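Local coordinates for BvnE (Penicillium brevicompactum, PDB 6U9I), which probably catalyses the stereoselective semipinacol rearrangement in the assembly of brevianamides, acting as an isomerase (pinacolase), at residues R41-T47 with P58-L64; L94-V98 with T121-E125; N77-M83 with H100-E106; F32-V38 with F68-T72. All blocks are in the same frame, centred on the assembly; numbering follows the deposited sequence. Where two conformers were deposited one is given.

Contact 1 of 4, residues R41-T47 with P58-L64; sequences RTEECVT and PLNNGQL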
# COMPACT_ATOMS: atom_id res chain seq x y z
N ARG A 41 -18.80 -7.38 -7.88
CA ARG A 41 -18.35 -6.05 -8.24
C ARG A 41 -19.53 -5.26 -8.81
O ARG A 41 -20.44 -5.84 -9.41
CB ARG A 41 -17.20 -6.09 -9.26
CG ARG A 41 -15.85 -6.53 -8.69
CD ARG A 41 -14.86 -6.99 -9.76
NE ARG A 41 -14.48 -5.95 -10.72
CZ ARG A 41 -13.31 -5.30 -10.73
NH1 ARG A 41 -13.08 -4.38 -11.66
NH2 ARG A 41 -12.39 -5.57 -9.82
N THR A 42 -19.50 -3.95 -8.61
CA THR A 42 -20.48 -3.10 -9.29
C THR A 42 -20.20 -3.08 -10.79
O THR A 42 -19.13 -3.47 -11.26
CB THR A 42 -20.43 -1.66 -8.76
OG1 THR A 42 -19.14 -1.11 -9.06
CG2 THR A 42 -20.70 -1.61 -7.28
N GLU A 43 -21.18 -2.58 -11.57
CA GLU A 43 -21.01 -2.61 -13.02
C GLU A 43 -19.86 -1.72 -13.48
O GLU A 43 -19.18 -2.05 -14.46
CB GLU A 43 -22.31 -2.22 -13.72
CG GLU A 43 -23.48 -3.16 -13.39
CD GLU A 43 -23.14 -4.63 -13.63
OE1 GLU A 43 -23.52 -5.47 -12.79
OE2 GLU A 43 -22.51 -4.94 -14.67
N GLU A 44 -19.60 -0.62 -12.78
CA GLU A 44 -18.59 0.35 -13.17
C GLU A 44 -17.25 0.12 -12.50
O GLU A 44 -16.31 0.89 -12.73
CB GLU A 44 -19.08 1.77 -12.86
CG GLU A 44 -20.45 2.10 -13.44
CD GLU A 44 -20.38 2.57 -14.88
OE1 GLU A 44 -19.46 3.34 -15.21
OE2 GLU A 44 -21.26 2.17 -15.68
N CYS A 45 -17.13 -0.93 -11.68
CA CYS A 45 -15.90 -1.19 -10.94
C CYS A 45 -14.68 -1.29 -11.86
O CYS A 45 -14.72 -1.94 -12.91
CB CYS A 45 -16.06 -2.49 -10.16
SG CYS A 45 -14.75 -2.77 -8.94
N VAL A 46 -13.57 -0.66 -11.45
CA VAL A 46 -12.30 -0.89 -12.13
C VAL A 46 -11.26 -1.34 -11.12
O VAL A 46 -11.34 -1.03 -9.93
CB VAL A 46 -11.79 0.35 -12.90
CG1 VAL A 46 -12.75 0.72 -14.03
CG2 VAL A 46 -11.58 1.50 -11.95
N THR A 47 -10.28 -2.09 -11.61
CA THR A 47 -9.07 -2.42 -10.88
C THR A 47 -7.97 -1.51 -11.41
O THR A 47 -7.74 -1.45 -12.63
CB THR A 47 -8.70 -3.89 -11.06
OG1 THR A 47 -9.66 -4.71 -10.38
CG2 THR A 47 -7.30 -4.17 -10.52
N PRO A 58 -6.36 1.50 -15.68
CA PRO A 58 -7.33 0.62 -15.00
C PRO A 58 -8.00 -0.34 -15.97
O PRO A 58 -8.11 -0.09 -17.18
CB PRO A 58 -8.35 1.60 -14.42
CG PRO A 58 -7.61 2.91 -14.30
CD PRO A 58 -6.68 2.92 -15.47
N LEU A 59 -8.49 -1.44 -15.41
CA LEU A 59 -9.22 -2.46 -16.15
C LEU A 59 -10.66 -2.49 -15.65
O LEU A 59 -10.90 -2.58 -14.44
CB LEU A 59 -8.58 -3.84 -15.96
CG LEU A 59 -7.16 -4.08 -16.49
CD1 LEU A 59 -6.10 -3.51 -15.55
CD2 LEU A 59 -6.92 -5.58 -16.69
N ASN A 60 -11.62 -2.43 -16.57
CA ASN A 60 -13.01 -2.60 -16.17
C ASN A 60 -13.30 -4.10 -16.02
O ASN A 60 -12.41 -4.94 -16.19
CB ASN A 60 -13.96 -1.91 -17.16
CG ASN A 60 -13.86 -2.45 -18.57
OD1 ASN A 60 -13.58 -3.63 -18.78
ND2 ASN A 60 -14.10 -1.59 -19.56
N ASN A 61 -14.55 -4.43 -15.68
CA ASN A 61 -14.88 -5.83 -15.36
C ASN A 61 -14.60 -6.75 -16.54
O ASN A 61 -14.07 -7.85 -16.37
CB ASN A 61 -16.34 -5.95 -14.94
CG ASN A 61 -16.63 -5.32 -13.58
OD1 ASN A 61 -15.74 -5.17 -12.75
ND2 ASN A 61 -17.90 -4.97 -13.35
N GLY A 62 -14.95 -6.31 -17.75
CA GLY A 62 -14.71 -7.14 -18.92
C GLY A 62 -13.24 -7.30 -19.24
O GLY A 62 -12.79 -8.39 -19.59
N GLN A 63 -12.47 -6.21 -19.14
CA GLN A 63 -11.02 -6.31 -19.35
C GLN A 63 -10.36 -7.20 -18.32
O GLN A 63 -9.43 -7.96 -18.63
CB GLN A 63 -10.40 -4.92 -19.30
CG GLN A 63 -10.78 -4.06 -20.50
CD GLN A 63 -10.40 -2.61 -20.33
OE1 GLN A 63 -10.47 -2.07 -19.22
NE2 GLN A 63 -10.02 -1.96 -21.43
N LEU A 64 -10.79 -7.09 -17.07
CA LEU A 64 -10.21 -7.88 -15.99
C LEU A 64 -10.51 -9.36 -16.17
O LEU A 64 -9.63 -10.21 -15.96
CB LEU A 64 -10.73 -7.37 -14.65
CG LEU A 64 -10.08 -7.88 -13.37
CD1 LEU A 64 -8.62 -7.45 -13.27
CD2 LEU A 64 -10.89 -7.40 -12.17
O HOH W 1 -16.46 -2.20 -14.90
O HOH W 2 -19.81 -5.17 -15.76
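The short antiparallel hairpin of strands 45-50 and 59-60, running straight into helix 61-74, brings Thr47 against Leu59 and Arg41 against Asn61. Thr47 and Leu59 are a hydrogen-bonded pair: Thr47 N gives to Leu59 O and Leu59 N to Thr47 O, both at 2.9 Å. Beside them Val46 CB lies 4.0 Å from Pro58 CB, the two side chains pointing the same way. Asn61, in the first turn of the helix, uses both ends of its amide. Its OD1 takes a bond from Arg41 NE, lying in the guanidinium plane of the one arginine conformer given, although the two flat groups are turned 70° apart; Arg41 NH1 adds a weak bond to the same oxygen. Its ND2 gives to Thr42 O at 2.9 Å, reaching that carbonyl from the face opposite to Cys45 N, which closes the type I turn Thr42-Cys45. The guanidinium is sandwiched, with Cys45 SG over the centre of one face and Leu64 CD2 3.3 Å above the other, while NH2 gives to Thr47 OG1. An alanine in place of Asn61 is likely to leave Arg41 NE without its acceptor and Thr42 O with one donor fewer, freeing the turn to shift. A water links Glu43 O and Cys45 O to Asn61 N, and a capping box of Asn60 and Gln63 starts the helix. Strand 129-136 runs along the other edge of 45-50, bonding Val46 through Val132, and Leu64 packs on Val38, just after the short helix 34-37.

Contact 2 of 4, residues L94-V98 with T121-E125; sequences LRKVV and TFNEE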
# COMPACT_ATOMS: atom_id res chain seq x y z
N LEU A 94 -15.77 5.81 4.62
CA LEU A 94 -15.44 5.78 3.20
C LEU A 94 -15.74 4.44 2.53
O LEU A 94 -15.55 4.32 1.31
CB LEU A 94 -13.97 6.15 2.99
CG LEU A 94 -13.54 7.50 3.56
CD1 LEU A 94 -12.12 7.83 3.15
CD2 LEU A 94 -14.50 8.61 3.09
N ARG A 95 -16.19 3.44 3.30
CA ARG A 95 -16.43 2.09 2.77
C ARG A 95 -15.17 1.50 2.16
O ARG A 95 -15.22 0.81 1.14
CB ARG A 95 -17.57 2.06 1.74
CG ARG A 95 -18.95 1.83 2.31
CD ARG A 95 -19.33 2.93 3.23
NE ARG A 95 -20.76 2.96 3.53
CZ ARG A 95 -21.29 3.89 4.31
NH1 ARG A 95 -22.60 3.90 4.56
NH2 ARG A 95 -20.50 4.79 4.87
N LYS A 96 -14.02 1.75 2.80
CA LYS A 96 -12.75 1.28 2.26
C LYS A 96 -12.13 0.26 3.20
O LYS A 96 -12.27 0.35 4.42
CB LYS A 96 -11.79 2.43 2.04
CG LYS A 96 -12.23 3.33 0.89
CD LYS A 96 -11.21 4.42 0.64
CE LYS A 96 -11.78 5.50 -0.26
NZ LYS A 96 -11.81 5.10 -1.71
N VAL A 97 -11.45 -0.73 2.60
CA VAL A 97 -10.66 -1.71 3.35
C VAL A 97 -9.28 -1.79 2.71
O VAL A 97 -9.17 -2.02 1.50
CB VAL A 97 -11.31 -3.11 3.35
CG1 VAL A 97 -10.43 -4.11 4.14
CG2 VAL A 97 -12.71 -3.04 3.94
N VAL A 98 -8.23 -1.62 3.52
CA VAL A 98 -6.85 -1.69 3.05
C VAL A 98 -6.23 -2.99 3.55
O VAL A 98 -6.38 -3.33 4.72
CB VAL A 98 -6.04 -0.47 3.53
CG1 VAL A 98 -4.59 -0.58 3.06
CG2 VAL A 98 -6.68 0.81 3.00
N THR A 121 -12.63 -0.34 -2.29
CA THR A 121 -13.76 0.53 -1.95
C THR A 121 -15.04 -0.22 -2.29
O THR A 121 -15.16 -0.80 -3.38
CB THR A 121 -13.73 1.85 -2.73
OG1 THR A 121 -12.45 2.47 -2.56
CG2 THR A 121 -14.81 2.80 -2.19
N PHE A 122 -16.00 -0.22 -1.37
CA PHE A 122 -17.27 -0.89 -1.59
C PHE A 122 -18.37 0.15 -1.81
O PHE A 122 -18.19 1.34 -1.56
CB PHE A 122 -17.60 -1.81 -0.42
CG PHE A 122 -16.65 -2.97 -0.30
CD1 PHE A 122 -16.89 -4.14 -1.00
CD2 PHE A 122 -15.51 -2.88 0.47
CE1 PHE A 122 -16.01 -5.22 -0.93
CE2 PHE A 122 -14.62 -3.94 0.55
CZ PHE A 122 -14.88 -5.11 -0.14
N ASN A 123 -19.51 -0.33 -2.31
CA ASN A 123 -20.68 0.51 -2.41
C ASN A 123 -21.18 0.87 -1.01
O ASN A 123 -20.68 0.39 0.01
CB ASN A 123 -21.76 -0.18 -3.26
CG ASN A 123 -22.29 -1.47 -2.63
OD1 ASN A 123 -21.78 -1.93 -1.61
ND2 ASN A 123 -23.31 -2.06 -3.25
N GLU A 124 -22.21 1.72 -0.96
CA GLU A 124 -22.68 2.25 0.32
C GLU A 124 -23.10 1.15 1.27
O GLU A 124 -22.88 1.25 2.48
CB GLU A 124 -23.85 3.22 0.09
CG GLU A 124 -24.23 4.00 1.35
CD GLU A 124 -25.19 3.24 2.25
OE1 GLU A 124 -25.15 3.46 3.49
OE2 GLU A 124 -25.98 2.42 1.73
N GLU A 125 -23.71 0.09 0.74
CA GLU A 125 -24.16 -1.01 1.58
C GLU A 125 -23.02 -1.92 2.01
O GLU A 125 -23.24 -2.79 2.86
CB GLU A 125 -25.22 -1.83 0.84
CG GLU A 125 -26.32 -0.99 0.20
CD GLU A 125 -26.07 -0.71 -1.29
OE1 GLU A 125 -25.28 0.20 -1.62
OE2 GLU A 125 -26.68 -1.42 -2.13
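Arg95 and Glu124 meet because each chain bends at its second torsion, chi2 62° in the arginine and -85° in the glutamate, and the two then run side by side in the same direction. Arg95 NE gives a bond of 2.9 Å to Glu124 O, which lies in the guanidinium plane. NH1 reaches Glu124 OE1 at 2.8 Å, a salt bridge whose hydrogen bond is bent and weak. Lys96 turns only at its last torsion, which folds NZ back onto Thr121 OG1 at 2.8 Å. These two residues form the antiparallel non-hydrogen-bonded pair near the open end of the hairpin of strands 96-107 and 110-122. Next to it Phe122 N gives to Arg95 O at 2.8 Å, and Arg95 and Lys96 make a G1 beta bulge opposite Asp91. Val97 CG2 sits at the ring edge of Phe122, 4.0 Å from CE2; helix 14-31 packs on both side chains. Lys96 also packs on Ile89 of the second subunit. The contact thus passes from the apolar edge of Val97 and Phe122 under helix 14-31 to a polar end, where Arg95 holds the loop after strand 110-122 through a carbonyl and a carboxylate, so probably only part of that grip depends on the charge of Glu124.

Contact 3 of 4, residues N77-M83 with H100-E106; sequences NFNLALM and HLASYAE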
# COMPACT_ATOMS: atom_id res chain seq x y z
N ASN A 77 -1.73 -23.30 -8.55
CA ASN A 77 -1.58 -23.25 -7.09
C ASN A 77 -1.48 -21.81 -6.59
O ASN A 77 -0.65 -21.47 -5.74
CB ASN A 77 -0.38 -24.07 -6.64
CG ASN A 77 -0.55 -25.53 -6.95
OD1 ASN A 77 -1.64 -26.08 -6.80
ND2 ASN A 77 0.52 -26.17 -7.41
N PHE A 78 -2.35 -20.96 -7.14
CA PHE A 78 -2.40 -19.55 -6.75
C PHE A 78 -2.88 -19.41 -5.31
O PHE A 78 -3.82 -20.09 -4.88
CB PHE A 78 -3.33 -18.79 -7.68
CG PHE A 78 -3.52 -17.34 -7.33
CD1 PHE A 78 -2.55 -16.40 -7.66
CD2 PHE A 78 -4.67 -16.91 -6.68
CE1 PHE A 78 -2.73 -15.05 -7.35
CE2 PHE A 78 -4.86 -15.56 -6.37
CZ PHE A 78 -3.88 -14.63 -6.70
N ASN A 79 -2.25 -18.51 -4.57
CA ASN A 79 -2.74 -18.15 -3.25
C ASN A 79 -2.53 -16.66 -3.03
O ASN A 79 -1.47 -16.13 -3.33
CB ASN A 79 -2.06 -18.93 -2.14
CG ASN A 79 -2.60 -18.56 -0.76
OD1 ASN A 79 -3.72 -18.94 -0.39
ND2 ASN A 79 -1.82 -17.80 -0.01
N LEU A 80 -3.56 -16.01 -2.51
CA LEU A 80 -3.51 -14.60 -2.12
C LEU A 80 -3.95 -14.51 -0.67
O LEU A 80 -4.99 -15.07 -0.32
CB LEU A 80 -4.41 -13.75 -3.03
CG LEU A 80 -4.42 -12.24 -2.81
CD1 LEU A 80 -3.04 -11.66 -3.09
CD2 LEU A 80 -5.47 -11.59 -3.72
N ALA A 81 -3.17 -13.83 0.16
CA ALA A 81 -3.45 -13.87 1.59
C ALA A 81 -2.86 -12.65 2.26
O ALA A 81 -1.92 -12.03 1.76
CB ALA A 81 -2.87 -15.15 2.23
N LEU A 82 -3.42 -12.31 3.42
CA LEU A 82 -2.81 -11.27 4.24
C LEU A 82 -1.36 -11.63 4.53
O LEU A 82 -1.03 -12.80 4.76
CB LEU A 82 -3.60 -11.09 5.54
CG LEU A 82 -4.90 -10.29 5.37
CD1 LEU A 82 -5.92 -10.65 6.44
CD2 LEU A 82 -4.61 -8.79 5.37
N MET A 83 -0.49 -10.61 4.48
CA MET A 83 0.91 -10.77 4.86
C MET A 83 0.98 -11.31 6.29
O MET A 83 0.06 -11.11 7.08
CB MET A 83 1.66 -9.44 4.77
CG MET A 83 1.95 -9.00 3.32
SD MET A 83 3.36 -9.89 2.65
CE MET A 83 4.74 -9.10 3.51
N HIS A 100 -2.57 -5.48 3.31
CA HIS A 100 -1.20 -5.79 2.92
C HIS A 100 -1.16 -7.28 2.61
O HIS A 100 -1.38 -8.10 3.50
CB HIS A 100 -0.27 -5.42 4.07
CG HIS A 100 1.18 -5.43 3.73
ND1 HIS A 100 2.16 -5.39 4.69
CD2 HIS A 100 1.82 -5.47 2.53
CE1 HIS A 100 3.35 -5.41 4.11
NE2 HIS A 100 3.17 -5.45 2.80
N LEU A 101 -0.89 -7.63 1.35
CA LEU A 101 -1.11 -8.99 0.85
C LEU A 101 0.15 -9.58 0.24
O LEU A 101 1.00 -8.87 -0.30
CB LEU A 101 -2.20 -9.02 -0.24
CG LEU A 101 -3.59 -8.49 0.12
CD1 LEU A 101 -4.52 -8.56 -1.10
CD2 LEU A 101 -4.20 -9.24 1.31
N ALA A 102 0.24 -10.90 0.31
CA ALA A 102 1.25 -11.68 -0.40
C ALA A 102 0.55 -12.60 -1.39
O ALA A 102 -0.48 -13.21 -1.07
CB ALA A 102 2.08 -12.53 0.57
N SER A 103 1.11 -12.70 -2.59
CA SER A 103 0.63 -13.66 -3.58
C SER A 103 1.66 -14.75 -3.79
O SER A 103 2.87 -14.54 -3.62
CB SER A 103 0.30 -12.97 -4.92
OG SER A 103 1.48 -12.46 -5.51
N TYR A 104 1.17 -15.94 -4.14
CA TYR A 104 2.03 -17.06 -4.50
C TYR A 104 1.38 -17.78 -5.67
O TYR A 104 0.17 -17.99 -5.69
CB TYR A 104 2.22 -18.01 -3.31
CG TYR A 104 2.86 -19.34 -3.66
CD1 TYR A 104 2.12 -20.38 -4.20
CD2 TYR A 104 4.22 -19.55 -3.45
CE1 TYR A 104 2.70 -21.60 -4.53
CE2 TYR A 104 4.81 -20.77 -3.76
CZ TYR A 104 4.05 -21.79 -4.31
OH TYR A 104 4.63 -23.00 -4.63
N ALA A 105 2.20 -18.18 -6.63
CA ALA A 105 1.72 -19.03 -7.71
C ALA A 105 2.91 -19.74 -8.34
O ALA A 105 4.07 -19.42 -8.07
CB ALA A 105 0.94 -18.24 -8.76
N GLU A 106 2.60 -20.72 -9.18
CA GLU A 106 3.60 -21.53 -9.86
C GLU A 106 3.42 -21.32 -11.36
O GLU A 106 2.33 -21.54 -11.89
CB GLU A 106 3.48 -23.00 -9.47
CG GLU A 106 3.94 -23.28 -8.04
CD GLU A 106 3.35 -24.55 -7.44
OE1 GLU A 106 2.76 -25.37 -8.19
OE2 GLU A 106 3.46 -24.73 -6.20
O HOH W 3 0.04 -15.94 -0.28
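Strands 78-82 and 100-106 run antiparallel, 175° apart with axes 4.6 Å from each other, and the hydrogen-bonded pairs Asn79-Tyr104 and Ala81-Ala102 alternate with the non-hydrogen-bonded pairs Leu80-Ser103 and Leu82-Leu101. Past the last pair, Met83 N gives a nearly straight bond to His100 O (2.8 Å, 176°). Met83, with CG beside its backbone N (chi1 -74°) and bends at the next two torsions, lays CG over the centre of the His100 ring, 3.6 Å from the centroid, a CH-pi contact; SD then touches Ala102 CB. His100 NE2 is held by Glu115 of the neighbouring strand 110-122. Strand 96-107 is thus an inner strand of the mixed sheet, flanked here by 78-82 and 110-122. Toward helix 14-31, Leu80 CD1 meets Leu101 CD1 at 4.0 Å, with Leu26 packing on both leucines. The face of Asn79, Ala81, Ala102 and Tyr104 is more polar: a water accepts from Asn79 ND2 and donates to Ala102 O, and a glycerol lies about 3 Å from the Asn79 side chain. At the far end Asn77 ND2 meets Glu106 OE1 from above the carboxylate plane, modelled at a doubtful 2.5 Å, while Tyr104 OH gives to the anti lone pair of Glu106 OE2 at 2.6 Å.

Contact 4 of 4, residues F32-V38 with F68-T72; sequences FTPDAMV and FKTLT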
# COMPACT_ATOMS: atom_id res chain seq x y z
N PHE A 32 -9.74 -18.71 -8.02
CA PHE A 32 -8.86 -18.70 -9.19
C PHE A 32 -9.57 -19.21 -10.45
O PHE A 32 -9.02 -20.01 -11.22
CB PHE A 32 -7.58 -19.49 -8.93
CG PHE A 32 -6.40 -19.02 -9.74
CD1 PHE A 32 -6.01 -17.69 -9.70
CD2 PHE A 32 -5.67 -19.91 -10.52
CE1 PHE A 32 -4.92 -17.24 -10.45
CE2 PHE A 32 -4.58 -19.47 -11.27
CZ PHE A 32 -4.21 -18.14 -11.23
N THR A 33 -10.81 -18.77 -10.65
CA THR A 33 -11.42 -18.84 -11.96
C THR A 33 -11.71 -17.41 -12.39
O THR A 33 -11.97 -16.56 -11.54
CB THR A 33 -12.73 -19.64 -11.98
OG1 THR A 33 -13.72 -18.95 -11.20
CG2 THR A 33 -12.52 -21.05 -11.41
N PRO A 34 -11.67 -17.12 -13.68
CA PRO A 34 -12.02 -15.76 -14.12
C PRO A 34 -13.35 -15.28 -13.57
O PRO A 34 -13.45 -14.13 -13.12
CB PRO A 34 -12.05 -15.89 -15.65
CG PRO A 34 -11.00 -16.93 -15.93
CD PRO A 34 -11.16 -17.94 -14.79
N ASP A 35 -14.36 -16.15 -13.56
CA ASP A 35 -15.66 -15.74 -13.05
C ASP A 35 -15.59 -15.37 -11.58
O ASP A 35 -16.15 -14.35 -11.16
CB ASP A 35 -16.69 -16.85 -13.28
CG ASP A 35 -18.11 -16.34 -13.16
OD1 ASP A 35 -18.53 -15.52 -14.00
OD2 ASP A 35 -18.82 -16.76 -12.22
N ALA A 36 -14.90 -16.18 -10.77
CA ALA A 36 -14.83 -15.87 -9.35
C ALA A 36 -14.03 -14.60 -9.10
O ALA A 36 -14.33 -13.82 -8.19
CB ALA A 36 -14.22 -17.04 -8.59
N MET A 37 -12.99 -14.38 -9.90
CA MET A 37 -12.08 -13.27 -9.68
C MET A 37 -12.64 -11.92 -10.10
O MET A 37 -12.01 -10.90 -9.80
CB MET A 37 -10.77 -13.54 -10.42
CG MET A 37 -10.07 -14.78 -9.87
SD MET A 37 -8.73 -15.41 -10.89
CE MET A 37 -7.37 -14.45 -10.24
N VAL A 38 -13.79 -11.88 -10.77
CA VAL A 38 -14.48 -10.63 -11.04
C VAL A 38 -15.87 -10.60 -10.39
O VAL A 38 -16.70 -9.77 -10.74
CB VAL A 38 -14.56 -10.35 -12.55
CG1 VAL A 38 -13.16 -10.35 -13.18
CG2 VAL A 38 -15.49 -11.35 -13.25
N PHE A 68 -7.74 -12.31 -16.57
CA PHE A 68 -7.67 -13.47 -15.69
C PHE A 68 -7.76 -14.78 -16.47
O PHE A 68 -7.22 -15.80 -16.02
CB PHE A 68 -8.76 -13.39 -14.62
CG PHE A 68 -8.45 -12.41 -13.51
CD1 PHE A 68 -7.14 -12.25 -13.06
CD2 PHE A 68 -9.45 -11.66 -12.90
CE1 PHE A 68 -6.84 -11.35 -12.04
CE2 PHE A 68 -9.16 -10.77 -11.86
CZ PHE A 68 -7.85 -10.61 -11.44
N LYS A 69 -8.43 -14.78 -17.63
CA LYS A 69 -8.41 -15.98 -18.47
C LYS A 69 -6.98 -16.33 -18.86
O LYS A 69 -6.61 -17.51 -18.88
CB LYS A 69 -9.26 -15.77 -19.72
CG LYS A 69 -10.75 -15.64 -19.46
CD LYS A 69 -11.51 -15.57 -20.77
CE LYS A 69 -13.00 -15.46 -20.51
NZ LYS A 69 -13.77 -15.53 -21.78
N THR A 70 -6.17 -15.32 -19.14
CA THR A 70 -4.75 -15.54 -19.42
C THR A 70 -4.01 -16.01 -18.18
O THR A 70 -3.28 -17.01 -18.22
CB THR A 70 -4.13 -14.26 -19.97
OG1 THR A 70 -4.67 -14.00 -21.27
CG2 THR A 70 -2.62 -14.38 -20.07
N LEU A 71 -4.20 -15.31 -17.06
CA LEU A 71 -3.45 -15.62 -15.85
C LEU A 71 -3.77 -17.02 -15.34
O LEU A 71 -2.87 -17.78 -14.98
CB LEU A 71 -3.76 -14.58 -14.77
CG LEU A 71 -2.90 -14.67 -13.51
CD1 LEU A 71 -1.55 -14.05 -13.78
CD2 LEU A 71 -3.58 -13.96 -12.37
N THR A 72 -5.06 -17.39 -15.31
CA THR A 72 -5.43 -18.71 -14.81
C THR A 72 -5.00 -19.83 -15.76
O THR A 72 -4.99 -20.99 -15.34
CB THR A 72 -6.95 -18.79 -14.55
OG1 THR A 72 -7.68 -18.53 -15.76
CG2 THR A 72 -7.35 -17.80 -13.48
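Met37 and Phe68 form a Met-aromatic contact where the short, weakly bonded helical turn 34-37 leans on helix 61-74, and this is the tight, buried part. Met37 SD stands over the ring of Phe68, 4.2 Å from its centroid, and the bend at chi3 (88°) carries CE over the same face, offset toward the rim. Met37 CB presses on Phe68 CD2 at 3.4 Å, while Val38 CG1 comes in at the ring edge. Met29 of helix 14-31 packs on both Met37 and Phe68. With Phe68 cut back to an alanine, the Met37 thioether is likely to lose the ring it lies on, opening a gap and letting CE turn more freely. The outer side is looser and more exposed: Pro34 CG rests 3.8 Å from Lys69 CG, and the rest of the lysine chain runs extended away from the contact. Thr33 caps the short helix, its OG1 accepting from Ala36 N, and Asp35 makes a salt bridge to Arg65. At the other end Phe32, which also stacks on Phe78, leaves helix 14-31 with positive phi. Thr72 OG1 is turned back to its own helix, giving to Phe68 O at 2.8 Å, and its methyl CG2 is thereby set over the Phe32 ring, 3.7 Å from the centroid and 4° off the normal.

Three of the four contacts reach the mixed sheet; contact 4 instead joins a short helix to helix 61-74. That helix begins in contact 1, and the two contacts touch at Leu64 and Val38; along the chain, contact 1 lies inside the loop that contact 4 closes. Contacts 2 and 3 share strand 96-107 but hold different neighbours of it, on opposite sides of the chain's centre. All four mix buried and exposed residues. Contact 4 is apolar across its segments, whereas contacts 1 and 2 rely on arginines reaching oxygens, and contact 3 on regular strand pairing. Phe78 and Phe32 stack between contacts 3 and 4; contact 2 also packs on the second subunit.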